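Local coordinates for ESX secretion system protein YukD (Bacillus subtilis, PDB 2BPS) that is a ubiquitin-like protein required for secretion of YukE and probably a component or regulator of the ESX/ESAT-6-like secretion system, at residues I52-K57 with D76-L81. Residues are numbered along the deposited sequence; the frame is centred on the assembly and turned at random.
Sequences IRVVNK and DRLEIL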
loop_
_atom_site.group_PDB
_atom_site.type_symbol
_atom_site.label_atom_id
_atom_site.label_comp_id
_atom_site.label_asym_id
_atom_site.label_seq_id
_atom_site.Cartn_x
_atom_site.Cartn_y
_atom_site.Cartn_z
ATOM N N ILE A 52 -6.610 -0.455 -2.757
ATOM C CA ILE A 52 -5.291 -0.307 -3.363
ATOM C C ILE A 52 -5.272 -0.854 -4.776
ATOM O O ILE A 52 -5.934 -1.840 -5.092
ATOM C CB ILE A 52 -4.204 -1.069 -2.544
ATOM C CG1 ILE A 52 -3.694 -0.188 -1.412
ATOM C CG2 ILE A 52 -3.056 -1.509 -3.438
ATOM C CD1 ILE A 52 -4.718 0.075 -0.355
ATOM N N ARG A 53 -4.488 -0.205 -5.620
ATOM C CA ARG A 53 -4.340 -0.620 -7.003
ATOM C C ARG A 53 -2.881 -0.919 -7.231
ATOM O O ARG A 53 -2.042 -0.057 -6.997
ATOM C CB ARG A 53 -4.748 0.508 -7.935
ATOM C CG ARG A 53 -4.431 0.224 -9.370
ATOM C CD ARG A 53 -4.503 1.480 -10.219
ATOM N NE ARG A 53 -4.135 1.160 -11.593
ATOM C CZ ARG A 53 -3.471 1.972 -12.404
ATOM N NH1 ARG A 53 -3.180 1.579 -13.636
ATOM N NH2 ARG A 53 -3.096 3.174 -11.982
ATOM N N VAL A 54 -2.556 -2.134 -7.658
ATOM C CA VAL A 54 -1.160 -2.430 -7.934
ATOM C C VAL A 54 -0.942 -1.980 -9.356
ATOM O O VAL A 54 -1.253 -2.685 -10.307
ATOM C CB VAL A 54 -0.831 -3.902 -7.819
ATOM C CG1 VAL A 54 0.627 -4.123 -8.191
ATOM C CG2 VAL A 54 -1.091 -4.367 -6.402
ATOM N N VAL A 55 -0.418 -0.773 -9.471
ATOM C CA VAL A 55 -0.167 -0.132 -10.742
ATOM C C VAL A 55 0.463 -0.998 -11.826
ATOM O O VAL A 55 -0.076 -1.125 -12.927
ATOM C CB VAL A 55 0.704 1.096 -10.510
ATOM C CG1 VAL A 55 0.918 1.834 -11.806
ATOM C CG2 VAL A 55 0.039 1.988 -9.469
ATOM N N ASN A 56 1.609 -1.585 -11.514
ATOM C CA ASN A 56 2.327 -2.409 -12.469
ATOM C C ASN A 56 1.556 -3.657 -12.885
ATOM O O ASN A 56 1.915 -4.320 -13.860
ATOM C CB ASN A 56 3.697 -2.795 -11.892
ATOM C CG ASN A 56 3.601 -3.455 -10.517
ATOM O OD1 ASN A 56 3.780 -4.664 -10.380
ATOM N ND2 ASN A 56 3.320 -2.654 -9.495
ATOM N N LYS A 57 0.497 -3.977 -12.152
ATOM C CA LYS A 57 -0.292 -5.148 -12.476
ATOM C C LYS A 57 -1.726 -4.801 -12.760
ATOM O O LYS A 57 -2.538 -5.684 -12.990
ATOM C CB LYS A 57 -0.230 -6.158 -11.335
ATOM C CG LYS A 57 1.075 -6.909 -11.276
ATOM C CD LYS A 57 1.170 -7.765 -10.034
ATOM C CE LYS A 57 2.532 -8.471 -9.955
ATOM N NZ LYS A 57 2.775 -9.095 -8.614
ATOM N N ASP A 76 6.543 -4.082 -6.753
ATOM C CA ASP A 76 5.157 -3.622 -6.855
ATOM C C ASP A 76 4.962 -2.182 -6.366
ATOM O O ASP A 76 5.574 -1.742 -5.386
ATOM C CB ASP A 76 4.218 -4.551 -6.066
ATOM C CG ASP A 76 3.965 -5.863 -6.776
ATOM O OD1 ASP A 76 4.511 -6.028 -7.888
ATOM O OD2 ASP A 76 3.227 -6.718 -6.232
ATOM N N ARG A 77 4.102 -1.451 -7.061
ATOM C CA ARG A 77 3.806 -0.077 -6.699
ATOM C C ARG A 77 2.343 -0.058 -6.287
ATOM O O ARG A 77 1.465 -0.382 -7.094
ATOM C CB ARG A 77 4.030 0.841 -7.905
ATOM C CG ARG A 77 3.914 2.328 -7.624
ATOM C CD ARG A 77 3.978 3.094 -8.935
ATOM N NE ARG A 77 3.994 4.548 -8.757
ATOM C CZ ARG A 77 5.081 5.312 -8.864
ATOM N NH1 ARG A 77 4.989 6.626 -8.685
ATOM N NH2 ARG A 77 6.260 4.767 -9.156
ATOM N N LEU A 78 2.074 0.289 -5.031
ATOM C CA LEU A 78 0.689 0.333 -4.574
ATOM C C LEU A 78 0.170 1.763 -4.586
ATOM O O LEU A 78 0.716 2.650 -3.933
ATOM C CB LEU A 78 0.533 -0.260 -3.163
ATOM C CG LEU A 78 1.044 -1.676 -2.872
ATOM C CD1 LEU A 78 0.360 -2.198 -1.613
ATOM C CD2 LEU A 78 0.766 -2.605 -4.034
ATOM N N GLU A 79 -0.886 1.975 -5.352
ATOM C CA GLU A 79 -1.499 3.284 -5.466
ATOM C C GLU A 79 -2.679 3.229 -4.518
ATOM O O GLU A 79 -3.574 2.399 -4.689
ATOM C CB GLU A 79 -1.966 3.492 -6.912
ATOM C CG GLU A 79 -2.526 4.843 -7.279
ATOM C CD GLU A 79 -3.003 4.877 -8.738
ATOM O OE1 GLU A 79 -4.234 4.794 -8.991
ATOM O OE2 GLU A 79 -2.136 4.971 -9.636
ATOM N N ILE A 80 -2.659 4.071 -3.492
ATOM C CA ILE A 80 -3.760 4.117 -2.538
ATOM C C ILE A 80 -4.873 4.903 -3.201
ATOM O O ILE A 80 -4.649 6.009 -3.690
ATOM C CB ILE A 80 -3.360 4.838 -1.244
ATOM C CG1 ILE A 80 -2.375 3.972 -0.453
ATOM C CG2 ILE A 80 -4.602 5.154 -0.423
ATOM C CD1 ILE A 80 -1.683 4.696 0.686
ATOM N N LEU A 81 -6.069 4.334 -3.239
ATOM C CA LEU A 81 -7.167 5.035 -3.871
ATOM C C LEU A 81 -7.859 5.900 -2.832
ATOM O O LEU A 81 -7.722 5.608 -1.621
ATOM C CB LEU A 81 -8.166 4.045 -4.480
ATOM C CG LEU A 81 -7.668 3.018 -5.509
ATOM C CD1 LEU A 81 -8.799 2.097 -5.868
ATOM C CD2 LEU A 81 -7.139 3.698 -6.759
ATOM O OXT LEU A 81 -8.537 6.858 -3.252
#
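Arg53 and Glu79 face each other as the hydrogen-bonded pair of two antiparallel strands, Arg53 N bonding to Glu79 O and Glu79 N to Arg53 O, each at 2.9 Å. CG is anti to the backbone N in both (chi1 172° in Arg53), and with matching first torsions the two chains run side by side, pointing the same way, on one face of the sheet. At their ends Arg53 NH2 and Glu79 OE2 form a salt bridge at 3.1 Å, but the hydrogen bond within it is weak and bent (129°), with the guanidinium and carboxylate planes 65° apart. Val55 CA lies over the centre of the guanidinium, while Val55 CG2 packs against Glu79 CB at 3.6 Å.

The other face is apolar. Leu78 and Val54 lie alongside each other, Leu78 CD2 meeting Val54 CG2, and Leu78 CB touches Ile52 CG2 at 3.8 Å.

Beyond Val54 the chain turns into a short 3-10 segment, 55-57, whose first residue still bonds across, Val55 N to Arg77 O at 3.1 Å. The extended side chain of Lys57 brings NZ within 3.4 Å of Asp76 OD2, a weak salt bridge; the same oxygen accepts a hydrogen bond from Thr73 N. An alanine at Asp76 would probably leave the Lys57 ammonium without this partner and Thr73 N without its acceptor.

In this ubiquitin-like sheet, strand 77-80 lies between 51-54 and strand 4-10, to which it runs parallel, and strand 59-62 flanks 51-54. Ile52, Leu78 and Ile80 pack against helix 31-39, joining this part of the sheet to the helix.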